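Local coordinates for protein ornithine carbamoyltransferase, mitochondrial (Coccidioides immitis, PDB 3SDS) that catalyses the transfer of a carbamoyl group from carbamoyl phosphate to L-ornithine, giving L-citrulline and phosphate in arginine biosynthesis, at residues T39-A44 with S182-E187; D113-I118 with A136-H141. All coordinates share one frame; numbering follows the deposited sequence.

Contact 1. Residues T39-A44 with S182-E187; sequences TLVRNA and SSLGLE
Ser183, whose carbonyl oxygen faces Arg42 across the contact, is itself gripped twice at its hydroxyl. Ser183 OG donates to Glu187 OE1 at 2.7 Å, meeting the carboxylate on its syn side but 35° out of its plane. The same OG accepts from Gly185 N at 2.9 Å, with an N-H...O angle of 156°; acceptance from the backbone N two residues on defines an ST turn. This turn shapes the loop leading into strand 190-194, the middle strand of the five-stranded parallel sheet, and the contact joins that loop to helix 34-51 of the carbamoyl phosphate half of the enzyme.

The apolar part is a valine-leucine pair crossing at about a right angle. Val41 CG1 lies anti to the backbone N (chi1 173°), on the side from which Leu184 approaches, and touches both of its methyls: Leu184 CD1 is 3.9 Å and Leu184 CD2 4.1 Å from Val41 CG1. Leu184 also rests on Ala38, one helical turn from Arg42, and on Met211. The backbones stay well apart, the nearest CA atoms, those of Arg42 and Leu184, being 8.2 Å from each other, so the side chains bridge the interval.

Arg42 supplies the more exposed flank. Its aliphatic part runs beside the leucine, with Arg42 CG 4.2 Å from Leu184 CD2, and a bend at chi3 then turns the guanidinium. The stronger hold on that group comes from Pro181 O, hydrogen-bonded to NH2, while a weak bond of 3.5 Å runs from Arg42 NH2 to Thr39 OG1. At the guanidinium edge, near its plane, Arg42 NH1 stands 3.3 Å from Ser183 O.

Contact 2. Residues D113-I118 with A136-H141; sequences DTSVVI and ANLAKH
Ser115 and Leu138 mark the closest approach of two helices in the α/β carbamoyl phosphate domain, with CA atoms 5.6 Å apart. Helix 132-141 is the helical arm of a beta-alpha-beta unit between the neighbouring parallel strands 124-128 and 146-148, and helix 111-119 precedes the first of these strands. The two short axes come within 8.6 Å and cross at -44°, and Ser115 sits where the segments come nearest.

Van der Waals contacts flank the serine. Leu138 CD1, the branch nearer the serine, lies 3.8 Å from Ser115 CB. Farther along, Ser115 OG is 3.9 Å from His141 CB, and Val116 CG2 is likewise 3.9 Å from His141 O, so Ser115 and Val116, consecutive in helix 111-119, both lie against His141. Val116 also packs on Phe328 of the second subunit, and Asp113 OD1 is hydrogen-bonded to Tyr321 OH of that subunit; helix 111-119 thus lies at the subunit interface, between its own domain and the neighbouring chain.

Polar atoms meet at the leucine carbonyl. With chi1 at -160°, Ser115 OG reaches across the gap to within 2.7 Å of Leu138 O. Within its own segment, Leu138 O accepts a backbone bond from His141 N at 3.2 Å, three residues on.

The aromatic term involves the histidine, whose ring pairs edge-to-face with that of Tyr112. Its rotation is also restrained by a backbone carbonyl four residues back: His141 ND1 donates to Asn137 O at 2.9 Å, a bent bond whose acceptor sits 32° out of the imidazole plane.

Overall arrangement
In sequence, both segments of contact 2 fall between the two segments of contact 1, yet the two contacts are distinct in space: their centres are 32 Å apart and their nearest atoms about 17 Å. Both stand off from the carbamoyl phosphate site inferred by similarity. In contact 1 the side chain of Val41 is about 11 Å from those of Gln158 and Arg334; in contact 2 the side chain of Leu138 is about 9 Å from that of Arg128. No other chain touches the segments of contact 1, whereas Val117 of segment 113-118 packs on Arg79 of the second subunit, a probable carbamoyl phosphate ligand, which suggests that helix 111-119 borders the neighbouring subunit's carbamoyl phosphate site.

Contact 1. Residues T39-A44 with S182-E187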
# COMPACT_ATOMS: atom_id res chain seq x y z
N THR A 39 -29.14 6.37 13.30
CA THR A 39 -29.01 5.01 12.75
C THR A 39 -27.55 4.61 12.46
O THR A 39 -27.13 3.47 12.75
CB THR A 39 -29.91 4.83 11.49
OG1 THR A 39 -31.28 4.96 11.87
CG2 THR A 39 -29.71 3.47 10.84
N LEU A 40 -26.77 5.55 11.92
CA LEU A 40 -25.33 5.33 11.70
C LEU A 40 -24.62 5.06 13.03
O LEU A 40 -23.75 4.17 13.13
CB LEU A 40 -24.69 6.51 10.96
CG LEU A 40 -25.06 6.77 9.48
CD1 LEU A 40 -24.29 7.95 8.93
CD2 LEU A 40 -24.80 5.55 8.62
N VAL A 41 -25.02 5.80 14.06
CA VAL A 41 -24.42 5.63 15.36
C VAL A 41 -24.84 4.30 16.00
O VAL A 41 -23.98 3.55 16.49
CB VAL A 41 -24.67 6.89 16.28
CG1 VAL A 41 -24.19 6.65 17.70
CG2 VAL A 41 -23.94 8.10 15.71
N ARG A 42 -26.13 3.96 15.99
CA ARG A 42 -26.53 2.64 16.52
C ARG A 42 -25.82 1.49 15.79
O ARG A 42 -25.32 0.57 16.44
CB ARG A 42 -28.04 2.45 16.53
CG ARG A 42 -28.74 3.26 17.63
CD ARG A 42 -30.26 3.10 17.62
NE ARG A 42 -30.86 3.66 16.41
CZ ARG A 42 -31.64 4.74 16.38
NH1 ARG A 42 -31.93 5.39 17.50
NH2 ARG A 42 -32.12 5.16 15.22
N ASN A 43 -25.75 1.56 14.46
CA ASN A 43 -25.07 0.52 13.69
C ASN A 43 -23.59 0.32 14.10
O ASN A 43 -23.15 -0.83 14.28
CB ASN A 43 -25.21 0.75 12.16
CG ASN A 43 -26.67 0.63 11.66
OD1 ASN A 43 -27.60 0.31 12.43
ND2 ASN A 43 -26.88 0.93 10.38
N ALA A 44 -22.85 1.42 14.27
CA ALA A 44 -21.46 1.36 14.72
C ALA A 44 -21.36 0.71 16.10
O ALA A 44 -20.54 -0.18 16.33
CB ALA A 44 -20.80 2.75 14.70
N SER A 182 -35.54 8.63 16.03
CA SER A 182 -34.95 9.89 15.57
C SER A 182 -34.07 10.52 16.64
O SER A 182 -33.69 11.70 16.52
CB SER A 182 -36.03 10.88 15.13
OG SER A 182 -36.84 11.28 16.22
N SER A 183 -33.74 9.72 17.65
CA SER A 183 -32.98 10.21 18.79
C SER A 183 -32.09 9.14 19.43
O SER A 183 -32.44 7.95 19.46
CB SER A 183 -33.94 10.79 19.84
OG SER A 183 -33.29 11.00 21.08
N LEU A 184 -30.95 9.57 19.95
CA LEU A 184 -30.07 8.71 20.74
C LEU A 184 -30.33 8.83 22.25
O LEU A 184 -29.51 8.38 23.06
CB LEU A 184 -28.60 9.04 20.45
CG LEU A 184 -28.11 8.75 19.04
CD1 LEU A 184 -26.73 9.35 18.85
CD2 LEU A 184 -28.10 7.26 18.76
N GLY A 185 -31.46 9.43 22.62
CA GLY A 185 -31.82 9.61 24.03
C GLY A 185 -30.92 10.54 24.83
O GLY A 185 -30.79 10.38 26.03
N LEU A 186 -30.31 11.53 24.16
CA LEU A 186 -29.34 12.43 24.79
C LEU A 186 -29.85 13.84 25.08
O LEU A 186 -29.07 14.73 25.42
CB LEU A 186 -28.08 12.54 23.91
CG LEU A 186 -27.21 11.28 23.76
CD1 LEU A 186 -26.16 11.45 22.66
CD2 LEU A 186 -26.58 10.87 25.11
N GLU A 187 -31.16 14.06 24.96
CA GLU A 187 -31.73 15.38 25.13
C GLU A 187 -31.37 16.03 26.46
O GLU A 187 -31.49 15.43 27.53
CB GLU A 187 -33.25 15.35 24.93
CG GLU A 187 -33.67 15.09 23.48
CD GLU A 187 -33.92 13.59 23.17
OE1 GLU A 187 -34.39 13.29 22.04
OE2 GLU A 187 -33.65 12.73 24.04

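Contact 2. Residues D113-I118 with A136-H141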
# COMPACT_ATOMS: atom_id res chain seq x y z
N ASP A 113 -10.94 15.63 -15.43
CA ASP A 113 -10.35 14.39 -15.95
C ASP A 113 -10.03 13.35 -14.85
O ASP A 113 -10.52 12.21 -14.88
CB ASP A 113 -9.09 14.71 -16.76
CG ASP A 113 -9.36 15.58 -18.00
OD1 ASP A 113 -10.47 16.15 -18.13
OD2 ASP A 113 -8.46 15.68 -18.86
N THR A 114 -9.23 13.76 -13.86
CA THR A 114 -8.88 12.90 -12.73
C THR A 114 -10.11 12.25 -12.08
O THR A 114 -10.16 11.04 -11.84
CB THR A 114 -8.10 13.73 -11.71
OG1 THR A 114 -6.82 14.05 -12.27
CG2 THR A 114 -7.90 12.97 -10.41
N SER A 115 -11.10 13.09 -11.81
CA SER A 115 -12.40 12.70 -11.26
C SER A 115 -13.16 11.65 -12.11
O SER A 115 -13.64 10.66 -11.58
CB SER A 115 -13.23 13.96 -11.10
OG SER A 115 -14.28 13.76 -10.20
N VAL A 116 -13.28 11.86 -13.42
CA VAL A 116 -14.04 10.92 -14.25
C VAL A 116 -13.31 9.58 -14.33
O VAL A 116 -13.92 8.52 -14.11
CB VAL A 116 -14.33 11.48 -15.67
CG1 VAL A 116 -14.64 10.34 -16.67
CG2 VAL A 116 -15.47 12.49 -15.62
N VAL A 117 -11.99 9.65 -14.58
CA VAL A 117 -11.10 8.49 -14.78
C VAL A 117 -10.95 7.56 -13.56
O VAL A 117 -11.13 6.35 -13.68
CB VAL A 117 -9.71 8.94 -15.30
CG1 VAL A 117 -8.75 7.74 -15.44
CG2 VAL A 117 -9.86 9.64 -16.63
N ILE A 118 -10.58 8.11 -12.41
CA ILE A 118 -10.41 7.30 -11.19
C ILE A 118 -11.72 6.66 -10.77
O ILE A 118 -11.76 5.46 -10.48
CB ILE A 118 -9.77 8.08 -10.01
CG1 ILE A 118 -8.35 8.53 -10.41
CG2 ILE A 118 -9.69 7.23 -8.76
CD1 ILE A 118 -7.50 9.09 -9.27
N ALA A 136 -16.17 19.43 -3.52
CA ALA A 136 -17.46 19.46 -4.23
C ALA A 136 -17.28 19.24 -5.73
O ALA A 136 -18.01 18.45 -6.33
CB ALA A 136 -18.22 20.76 -3.93
N ASN A 137 -16.31 19.91 -6.33
CA ASN A 137 -16.03 19.76 -7.76
C ASN A 137 -15.66 18.31 -8.16
O ASN A 137 -16.06 17.81 -9.22
CB ASN A 137 -14.97 20.77 -8.22
CG ASN A 137 -15.45 22.24 -8.11
OD1 ASN A 137 -16.64 22.53 -8.28
ND2 ASN A 137 -14.52 23.16 -7.83
N LEU A 138 -14.91 17.65 -7.29
CA LEU A 138 -14.55 16.26 -7.46
C LEU A 138 -15.81 15.39 -7.42
O LEU A 138 -16.07 14.63 -8.34
CB LEU A 138 -13.59 15.85 -6.36
CG LEU A 138 -13.31 14.37 -6.12
CD1 LEU A 138 -12.67 13.68 -7.33
CD2 LEU A 138 -12.41 14.26 -4.93
N ALA A 139 -16.58 15.52 -6.34
CA ALA A 139 -17.84 14.81 -6.20
C ALA A 139 -18.80 15.08 -7.36
O ALA A 139 -19.51 14.17 -7.80
CB ALA A 139 -18.50 15.18 -4.89
N LYS A 140 -18.82 16.32 -7.84
CA LYS A 140 -19.74 16.72 -8.90
C LYS A 140 -19.58 15.81 -10.11
O LYS A 140 -20.55 15.47 -10.76
CB LYS A 140 -19.55 18.19 -9.29
CG LYS A 140 -20.72 18.81 -10.06
CD LYS A 140 -20.26 20.01 -10.92
CE LYS A 140 -21.39 20.62 -11.79
NZ LYS A 140 -22.19 21.67 -11.05
N HIS A 141 -18.35 15.40 -10.39
CA HIS A 141 -18.09 14.58 -11.57
C HIS A 141 -17.71 13.11 -11.31
O HIS A 141 -17.41 12.37 -12.24
CB HIS A 141 -17.04 15.28 -12.44
CG HIS A 141 -17.35 16.71 -12.73
ND1 HIS A 141 -16.73 17.76 -12.07
CD2 HIS A 141 -18.24 17.28 -13.59
CE1 HIS A 141 -17.21 18.91 -12.52
NE2 HIS A 141 -18.12 18.64 -13.44